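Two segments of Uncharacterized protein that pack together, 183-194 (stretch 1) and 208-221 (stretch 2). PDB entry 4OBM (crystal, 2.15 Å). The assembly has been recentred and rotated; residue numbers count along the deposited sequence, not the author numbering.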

# COMPACT_ATOMS: atom_id res chain seq x y z
N GLY A 183 -4.22 14.59 10.35
CA GLY A 183 -3.85 15.63 11.30
C GLY A 183 -2.37 15.74 11.59
O GLY A 183 -1.98 16.58 12.40
N THR A 184 -1.52 14.89 10.94
CA THR A 184 -0.07 14.97 11.17
C THR A 184 0.52 16.20 10.47
O THR A 184 -0.07 16.70 9.50
N SER A 185 1.66 16.70 11.00
CA SER A 185 2.38 17.85 10.46
C SER A 185 3.48 17.41 9.50
O SER A 185 3.83 16.22 9.47
N SER A 186 4.04 18.37 8.73
CA SER A 186 5.16 18.09 7.83
C SER A 186 6.41 17.74 8.66
O SER A 186 7.19 16.90 8.23
N LYS A 187 6.54 18.31 9.88
CA LYS A 187 7.64 18.05 10.83
C LYS A 187 7.63 16.57 11.25
O LYS A 187 8.69 15.94 11.27
N THR A 188 6.44 16.03 11.59
CA THR A 188 6.22 14.63 11.96
C THR A 188 6.49 13.73 10.74
O THR A 188 7.28 12.79 10.84
N LEU A 189 5.86 14.06 9.60
CA LEU A 189 6.06 13.33 8.34
C LEU A 189 7.53 13.33 7.91
O LEU A 189 7.95 12.38 7.23
N ASP A 190 8.31 14.39 8.30
CA ASP A 190 9.75 14.50 8.02
C ASP A 190 10.52 13.41 8.75
O ASP A 190 11.55 12.97 8.24
N GLU A 191 10.04 12.99 9.95
CA GLU A 191 10.66 11.90 10.71
C GLU A 191 10.36 10.57 10.02
O GLU A 191 11.20 9.68 10.02
N TYR A 192 9.16 10.41 9.45
CA TYR A 192 8.78 9.15 8.81
C TYR A 192 9.61 8.95 7.54
O TYR A 192 10.25 7.91 7.40
N ILE A 193 9.66 9.97 6.67
CA ILE A 193 10.42 9.92 5.44
C ILE A 193 11.93 9.82 5.68
O ILE A 193 12.62 9.17 4.89
N ASN A 194 12.45 10.44 6.77
CA ASN A 194 13.86 10.33 7.09
C ASN A 194 14.19 8.84 7.35
O ASN A 194 15.22 8.36 6.87
N ASP A 208 11.65 13.65 -4.26
CA ASP A 208 10.34 13.02 -4.52
C ASP A 208 9.35 13.38 -3.42
O ASP A 208 8.22 13.76 -3.71
N TYR A 209 9.80 13.25 -2.16
CA TYR A 209 9.01 13.63 -0.99
C TYR A 209 8.75 15.15 -0.95
O TYR A 209 7.60 15.54 -0.75
N ASP A 210 9.81 16.00 -1.16
CA ASP A 210 9.74 17.47 -1.12
C ASP A 210 8.78 18.08 -2.16
O ASP A 210 8.32 19.21 -1.98
N ALA A 211 8.54 17.37 -3.25
CA ALA A 211 7.67 17.82 -4.32
C ALA A 211 6.20 17.45 -4.03
O ALA A 211 5.29 18.03 -4.65
N LYS A 212 5.98 16.52 -3.07
CA LYS A 212 4.64 15.98 -2.76
C LYS A 212 4.12 16.30 -1.37
O LYS A 212 2.91 16.43 -1.22
N VAL A 213 5.00 16.43 -0.35
CA VAL A 213 4.64 16.70 1.06
C VAL A 213 3.56 17.84 1.21
O VAL A 213 2.66 17.67 2.02
N LYS A 214 3.63 18.92 0.42
CA LYS A 214 2.62 20.00 0.51
C LYS A 214 1.22 19.46 0.26
O LYS A 214 0.33 19.78 1.04
N ALA A 215 1.04 18.63 -0.78
CA ALA A 215 -0.26 17.99 -1.08
C ALA A 215 -0.65 16.96 -0.01
O ALA A 215 -1.82 16.90 0.36
N ILE A 216 0.32 16.14 0.46
CA ILE A 216 0.10 15.12 1.50
C ILE A 216 -0.43 15.81 2.77
O ILE A 216 -1.52 15.46 3.23
N VAL A 217 0.29 16.82 3.30
CA VAL A 217 -0.10 17.55 4.52
C VAL A 217 -1.47 18.21 4.30
O VAL A 217 -2.31 18.13 5.20
N TYR A 218 -1.72 18.79 3.10
CA TYR A 218 -3.00 19.39 2.78
C TYR A 218 -4.12 18.37 2.97
O TYR A 218 -5.08 18.69 3.67
N THR A 219 -4.02 17.19 2.32
CA THR A 219 -5.01 16.10 2.33
C THR A 219 -5.28 15.58 3.75
O THR A 219 -6.44 15.30 4.08
N LEU A 220 -4.23 15.42 4.56
CA LEU A 220 -4.34 14.89 5.93
C LEU A 220 -4.83 15.95 6.93
O LEU A 220 -5.33 15.59 8.00
N SER A 221 -4.69 17.25 6.59
CA SER A 221 -5.16 18.37 7.42
C SER A 221 -6.66 18.67 7.18
O SER A 221 -7.21 19.60 7.79

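Helix 186-194 crosses helix 213-220 at 122°, its axis passing 10.6 Å away at the closest point, and three residues, Y209, L189 and L220, have the most surface covered by the other stretch.

Y209 contributes most. Its CA-to-CB bond points toward stretch 1, and with chi1 t and chi2 at 85° the ring reaches toward helix 186-194, bringing its hydroxyl beside L189 and D190. I193, also directed toward its partner (chi1 t, chi2 p), covers one ring face: I193 CG2 stands 3.5 Å from the Y209 ring centroid, only 6° off the normal, a CH-pi contact, while I193 CG1 comes to 3.5 Å from Y209 CD1. A branched aliphatic chain suits this place because it can lay methyl and methylene groups against a flat ring. The phenol hydroxyl serves a different purpose, donating a hydrogen bond from Y209 OH to D190 OD1 at 2.8 Å. The CA-to-CB bond of D190 runs sideways, but its m rotamer brings the carboxylate nearer, so tyrosine joins an apolar face to a polar tip.

L189 is the knob of the interface. Its CA-to-CB bond points toward stretch 2, and with chi1 m and chi2 t it sits among Y209, I216, V217 and L220. L189 CD1 lies 3.7 Å from V217 CG2, 3.8 Å from I216 CG2 and 4.2 Å from L220 CD1; the fork of leucine offers a compact methyl to all three. V217 (chi1 t), likewise pointing toward its partner, also uses CG2 to meet S186 CB at 3.8 Å, where serine's short side chain takes up little room.

L220 (m, t) also points toward stretch 1; its apolar chain extends the greasy patch around L189 CD1, and its CD1 lies 3.7 Å from T184 OG1. Its backbone adds a polar tie: G183 N donates to L220 O at 2.8 Å. At G183's backbone angles a CB would jam against the preceding carbonyl, which favours glycine. Nearby, S185 OG caps the helix by accepting from T188 N at 3.2 Å.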

# COMPACT_ATOMS: atom_id res chain seq x y z
CB THR A 184 0.71 13.69 10.79
OG1 THR A 184 0.41 13.29 9.46
CG2 THR A 184 0.50 12.57 11.77
CB SER A 185 2.98 18.68 11.59
OG SER A 185 3.99 17.97 12.28
CB SER A 186 5.42 19.26 6.89
OG SER A 186 5.82 20.42 7.61
CB LYS A 187 7.51 18.97 12.06
CG LYS A 187 8.72 18.95 12.99
CD LYS A 187 8.63 20.02 14.07
CE LYS A 187 9.97 20.22 14.75
NZ LYS A 187 10.56 21.56 14.47
CB THR A 188 4.80 14.44 12.52
OG1 THR A 188 4.66 15.17 13.74
CG2 THR A 188 4.47 13.00 12.78
CB LEU A 189 5.19 13.94 7.22
CG LEU A 189 3.71 13.58 7.20
CD1 LEU A 189 3.01 14.31 6.07
CD2 LEU A 189 3.50 12.06 7.06
CB ASP A 190 10.32 15.88 8.40
CG ASP A 190 10.00 17.03 7.47
OD1 ASP A 190 9.70 16.77 6.28
OD2 ASP A 190 10.02 18.18 7.94
CB GLU A 191 10.15 11.84 12.17
CG GLU A 191 10.32 13.10 13.00
CD GLU A 191 9.35 13.27 14.17
OE1 GLU A 191 8.54 12.35 14.43
OE2 GLU A 191 9.38 14.35 14.80
CB TYR A 192 7.26 9.07 8.54
CG TYR A 192 6.37 9.29 9.75
CD1 TYR A 192 6.82 9.04 11.05
CD2 TYR A 192 5.05 9.71 9.60
CE1 TYR A 192 6.02 9.29 12.16
CE2 TYR A 192 4.23 9.92 10.70
CZ TYR A 192 4.71 9.69 11.98
OH TYR A 192 3.88 9.86 13.07
CB ILE A 193 10.07 11.09 4.48
CG1 ILE A 193 10.36 10.69 3.02
CG2 ILE A 193 10.74 12.40 4.86
CD1 ILE A 193 9.45 9.54 2.48
CB ASN A 194 14.25 11.22 8.28
CG ASN A 194 15.70 11.13 8.68
OD1 ASN A 194 16.04 10.52 9.70
ND2 ASN A 194 16.60 11.74 7.90
CB ASP A 208 10.46 11.49 -4.63
CG ASP A 208 11.40 11.04 -5.71
OD1 ASP A 208 11.30 11.55 -6.84
OD2 ASP A 208 12.26 10.16 -5.43
CB TYR A 209 9.71 13.16 0.31
CG TYR A 209 9.13 13.75 1.58
CD1 TYR A 209 8.02 13.17 2.20
CD2 TYR A 209 9.72 14.85 2.20
CE1 TYR A 209 7.51 13.69 3.40
CE2 TYR A 209 9.21 15.38 3.38
CZ TYR A 209 8.12 14.78 3.99
OH TYR A 209 7.62 15.31 5.16
CB ASP A 210 11.13 18.08 -1.32
CG ASP A 210 12.12 17.84 -0.20
OD1 ASP A 210 11.74 17.18 0.81
OD2 ASP A 210 13.27 18.29 -0.32
CB ALA A 211 8.13 17.23 -5.65
CB LYS A 212 4.61 14.45 -2.96
CG LYS A 212 4.94 13.97 -4.38
CD LYS A 212 3.84 14.23 -5.41
CE LYS A 212 4.41 14.74 -6.71
NZ LYS A 212 3.87 14.02 -7.89
CB VAL A 213 5.87 16.95 1.97
CG1 VAL A 213 6.66 18.20 1.58
CG2 VAL A 213 5.46 16.98 3.44
CB LYS A 214 2.92 21.17 -0.45
CG LYS A 214 4.02 22.09 0.06
CD LYS A 214 4.16 23.35 -0.78
CE LYS A 214 5.55 23.95 -0.69
NZ LYS A 214 5.86 24.46 0.67
CB ALA A 215 -0.22 17.32 -2.44
CB ILE A 216 1.37 14.26 1.77
CG1 ILE A 216 1.83 13.51 0.51
CG2 ILE A 216 1.15 13.29 2.94
CD1 ILE A 216 3.27 12.91 0.57
CB VAL A 217 0.98 18.56 4.97
CG1 VAL A 217 0.50 19.44 6.12
CG2 VAL A 217 2.28 17.83 5.35
CB TYR A 218 -3.05 19.95 1.34
CG TYR A 218 -4.44 20.43 0.94
CD1 TYR A 218 -5.40 19.54 0.47
CD2 TYR A 218 -4.78 21.78 1.02
CE1 TYR A 218 -6.69 19.97 0.16
CE2 TYR A 218 -6.06 22.22 0.69
CZ TYR A 218 -7.01 21.31 0.25
OH TYR A 218 -8.27 21.73 -0.11
CB THR A 219 -4.57 14.98 1.37
OG1 THR A 219 -4.87 15.40 0.04
CG2 THR A 219 -5.25 13.64 1.63
CB LEU A 220 -2.99 14.31 6.40
CG LEU A 220 -2.37 13.19 5.58
CD1 LEU A 220 -0.94 12.95 6.04
CD2 LEU A 220 -3.20 11.91 5.66
CB SER A 221 -4.31 19.61 7.16
OG SER A 221 -4.57 20.14 5.88